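Local structure of aldehyde dehydrogenase family protein (Pseudomonas syringae pv. tomato, 5IUV) at residues V237-F242 against R263-A268. The protein probably oxidises indole-3-acetaldehyde to the auxin indole-3-acetic acid with NAD+ as cofactor, a step in bacterial auxin synthesis. Sequence-based numbering, arbitrary orientation.
Sequences VDTVVF and RVWLEA. With NAD (nicotinamide-adenine-dinucleotide), chain C.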
loop_
_atom_site.group_PDB
_atom_site.type_symbol
_atom_site.label_atom_id
_atom_site.label_comp_id
_atom_site.label_asym_id
_atom_site.label_seq_id
_atom_site.Cartn_x
_atom_site.Cartn_y
_atom_site.Cartn_z
ATOM N N VAL A 237 23.041 -1.953 -21.444
ATOM C CA VAL A 237 22.121 -2.776 -20.663
ATOM C C VAL A 237 21.871 -2.058 -19.341
ATOM O O VAL A 237 22.822 -1.690 -18.646
ATOM C CB VAL A 237 22.683 -4.198 -20.417
ATOM C CG1 VAL A 237 21.861 -4.943 -19.369
ATOM C CG2 VAL A 237 22.734 -4.994 -21.720
ATOM N N ASP A 238 20.604 -1.835 -18.998
ATOM C CA ASP A 238 20.264 -1.061 -17.810
ATOM C C ASP A 238 20.326 -1.889 -16.534
ATOM O O ASP A 238 20.693 -1.385 -15.475
ATOM C CB ASP A 238 18.861 -0.450 -17.951
ATOM C CG ASP A 238 18.757 0.490 -19.135
ATOM O OD1 ASP A 238 19.321 1.597 -19.053
ATOM O OD2 ASP A 238 18.121 0.125 -20.149
ATOM N N THR A 239 19.963 -3.161 -16.647
ATOM C CA THR A 239 19.797 -4.018 -15.483
ATOM C C THR A 239 20.175 -5.430 -15.864
ATOM O O THR A 239 19.831 -5.886 -16.951
ATOM C CB THR A 239 18.327 -3.996 -14.967
ATOM O OG1 THR A 239 17.989 -2.682 -14.504
ATOM C CG2 THR A 239 18.112 -5.000 -13.847
ATOM N N VAL A 240 20.891 -6.123 -14.989
ATOM C CA VAL A 240 21.072 -7.550 -15.179
ATOM C C VAL A 240 20.460 -8.285 -13.983
ATOM O O VAL A 240 20.653 -7.906 -12.825
ATOM C CB VAL A 240 22.566 -7.931 -15.374
ATOM C CG1 VAL A 240 23.421 -7.488 -14.193
ATOM C CG2 VAL A 240 22.722 -9.433 -15.629
ATOM N N VAL A 241 19.663 -9.306 -14.275
ATOM C CA VAL A 241 19.161 -10.169 -13.216
ATOM C C VAL A 241 19.762 -11.539 -13.430
ATOM O O VAL A 241 19.930 -11.982 -14.565
ATOM C CB VAL A 241 17.625 -10.228 -13.183
ATOM C CG1 VAL A 241 17.075 -8.851 -12.843
ATOM C CG2 VAL A 241 17.043 -10.727 -14.522
ATOM N N PHE A 242 20.098 -12.195 -12.327
ATOM C CA PHE A 242 20.913 -13.394 -12.357
ATOM C C PHE A 242 20.423 -14.420 -11.361
ATOM O O PHE A 242 20.049 -14.084 -10.241
ATOM C CB PHE A 242 22.372 -13.031 -12.054
ATOM C CG PHE A 242 23.293 -14.219 -11.881
ATOM C CD1 PHE A 242 23.594 -14.704 -10.616
ATOM C CD2 PHE A 242 23.884 -14.824 -12.981
ATOM C CE1 PHE A 242 24.448 -15.787 -10.449
ATOM C CE2 PHE A 242 24.736 -15.905 -12.825
ATOM C CZ PHE A 242 25.021 -16.386 -11.556
ATOM N N ARG A 263 22.070 -1.778 -12.833
ATOM C CA ARG A 263 21.518 -2.408 -11.634
ATOM C C ARG A 263 21.801 -3.912 -11.683
ATOM O O ARG A 263 21.747 -4.528 -12.746
ATOM C CB ARG A 263 20.012 -2.147 -11.498
ATOM C CG ARG A 263 19.645 -0.713 -11.144
ATOM C CD ARG A 263 19.479 0.163 -12.379
ATOM N NE ARG A 263 19.020 1.499 -12.010
ATOM C CZ ARG A 263 19.822 2.545 -11.814
ATOM N NH1 ARG A 263 21.134 2.426 -11.974
ATOM N NH2 ARG A 263 19.307 3.717 -11.469
ATOM N N VAL A 264 22.124 -4.488 -10.532
ATOM C CA VAL A 264 22.455 -5.906 -10.440
ATOM C C VAL A 264 21.589 -6.570 -9.381
ATOM O O VAL A 264 21.598 -6.160 -8.225
ATOM C CB VAL A 264 23.947 -6.120 -10.085
ATOM C CG1 VAL A 264 24.259 -7.601 -9.902
ATOM C CG2 VAL A 264 24.838 -5.522 -11.151
ATOM N N TRP A 265 20.836 -7.587 -9.783
ATOM C CA TRP A 265 19.969 -8.308 -8.863
ATOM C C TRP A 265 20.318 -9.785 -8.909
ATOM O O TRP A 265 20.305 -10.392 -9.976
ATOM C CB TRP A 265 18.495 -8.101 -9.215
ATOM C CG TRP A 265 18.061 -6.661 -9.234
ATOM C CD1 TRP A 265 17.929 -5.857 -10.329
ATOM C CD2 TRP A 265 17.702 -5.864 -8.106
ATOM N NE1 TRP A 265 17.504 -4.608 -9.952
ATOM C CE2 TRP A 265 17.358 -4.586 -8.589
ATOM C CE3 TRP A 265 17.627 -6.109 -6.731
ATOM C CZ2 TRP A 265 16.952 -3.556 -7.747
ATOM C CZ3 TRP A 265 17.228 -5.088 -5.900
ATOM C CH2 TRP A 265 16.896 -3.827 -6.409
ATOM N N LEU A 266 20.616 -10.358 -7.747
ATOM C CA LEU A 266 21.204 -11.692 -7.678
ATOM C C LEU A 266 20.370 -12.676 -6.869
ATOM O O LEU A 266 19.877 -12.350 -5.790
ATOM C CB LEU A 266 22.608 -11.611 -7.062
ATOM C CG LEU A 266 23.536 -10.565 -7.685
ATOM C CD1 LEU A 266 24.747 -10.282 -6.797
ATOM C CD2 LEU A 266 23.963 -11.029 -9.066
ATOM N N GLU A 267 20.240 -13.887 -7.398
ATOM C CA GLU A 267 19.687 -15.014 -6.661
ATOM C C GLU A 267 20.740 -16.111 -6.703
ATOM O O GLU A 267 21.000 -16.671 -7.760
ATOM C CB GLU A 267 18.370 -15.490 -7.276
ATOM C CG GLU A 267 17.276 -14.428 -7.330
ATOM C CD GLU A 267 16.230 -14.617 -6.241
ATOM O OE1 GLU A 267 16.268 -15.669 -5.563
ATOM O OE2 GLU A 267 15.370 -13.726 -6.070
ATOM N N ALA A 268 21.361 -16.407 -5.567
ATOM C CA ALA A 268 22.550 -17.241 -5.574
ATOM C C ALA A 268 22.368 -18.506 -4.746
ATOM O O ALA A 268 21.255 -18.994 -4.582
ATOM C CB ALA A 268 23.751 -16.449 -5.080
HETATM P PA NAD C . 26.565 -20.590 -12.565
HETATM O O1A NAD C . 26.880 -19.520 -11.592
HETATM O O2A NAD C . 27.763 -21.420 -12.984
HETATM O O5B NAD C . 25.884 -19.977 -13.850
HETATM C C5B NAD C . 24.541 -19.455 -13.918
HETATM C C4B NAD C . 24.403 -18.760 -15.250
HETATM O O4B NAD C . 25.430 -17.752 -15.362
HETATM C C3B NAD C . 24.519 -19.621 -16.512
HETATM O O3B NAD C . 23.631 -19.158 -17.524
HETATM C C2B NAD C . 25.976 -19.414 -16.932
HETATM O O2B NAD C . 26.177 -19.642 -18.324
HETATM C C1B NAD C . 26.177 -17.952 -16.544
HETATM N N9A NAD C . 27.550 -17.519 -16.302
HETATM C C8A NAD C . 28.620 -18.287 -15.924
HETATM N N7A NAD C . 29.758 -17.637 -15.875
HETATM C C5A NAD C . 29.407 -16.336 -16.223
HETATM C C6A NAD C . 30.154 -15.143 -16.307
HETATM N N6A NAD C . 31.475 -15.074 -16.112
HETATM N N1A NAD C . 29.486 -14.009 -16.627
HETATM C C2A NAD C . 28.173 -14.078 -16.865
HETATM N N3A NAD C . 27.368 -15.145 -16.831
HETATM C C4A NAD C . 28.050 -16.253 -16.489
HETATM O O3 NAD C . 25.471 -21.576 -11.925
HETATM P PN NAD C . 24.770 -22.932 -12.418
HETATM O O1N NAD C . 25.771 -24.011 -12.245
HETATM O O2N NAD C . 24.179 -22.708 -13.758
HETATM O O5D NAD C . 23.546 -23.083 -11.402
HETATM C C5D NAD C . 23.706 -23.640 -10.079
HETATM C C4D NAD C . 23.681 -22.505 -9.085
HETATM O O4D NAD C . 22.424 -21.798 -9.196
HETATM C C3D NAD C . 23.768 -22.924 -7.623
HETATM O O3D NAD C . 24.707 -22.102 -6.938
HETATM C C2D NAD C . 22.331 -22.699 -7.139
HETATM O O2D NAD C . 22.172 -22.408 -5.754
HETATM C C1D NAD C . 21.901 -21.460 -7.957
HETATM N N1N NAD C . 20.382 -21.369 -8.036
HETATM C C2N NAD C . 19.807 -20.286 -7.329
HETATM C C3N NAD C . 18.437 -20.079 -7.387
HETATM C C7N NAD C . 17.749 -18.991 -6.601
HETATM O O7N NAD C . 18.382 -18.362 -5.727
HETATM N N7N NAD C . 16.464 -18.821 -6.794
HETATM C C4N NAD C . 17.655 -20.966 -8.130
HETATM C C5N NAD C . 18.239 -22.042 -8.789
HETATM C C6N NAD C . 19.612 -22.224 -8.733
HETATM O O HOH W 1 16.919 -2.521 -12.001
#
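Thr-239 sets OG1 anti to its carbonyl carbon (chi1 -64°), which leaves CG2 anti to the backbone N, and Trp-265 swings CG anti to its carbonyl carbon (chi1 -57°); the methyl meets the indole edge, in plane, with Thr-239 CG2 3.6 Å from Trp-265 CD1. Thr-239 OG1 and Trp-265 NE1 share one water: its O accepts from NE1 at 3.0 Å and lies 2.7 Å from OG1. Val-241 CG1 packs against CB and CD1 of Trp-265.

On the other face, Val-240 and Val-264 stand side by side, CG1 to CG2, and Leu-266 CD2 sits beside CB and CD1 of Phe-242; helix 246-258 packs on this face through Phe-242 and Val-264 and links the two strands in a beta-alpha-beta crossover of the Rossmann-like NAD-binding domain. Five backbone hydrogen bonds join the parallel strands, the last from Glu-267 N to Phe-242 O at 2.9 Å.

At the C-terminal ends, NAD O4B of the adenosine ribose lies at the edge of the Phe-242 ring, near its plane, 3.2 Å from CE2, while Glu-267 OE1 takes a weak hydrogen bond from NAD N7N (3.4 Å). The adjacent strand ends thus bring ribose and carboxamide contacts to one cofactor, placing Glu-267, the predicted active-site residue, beside its nicotinamide end.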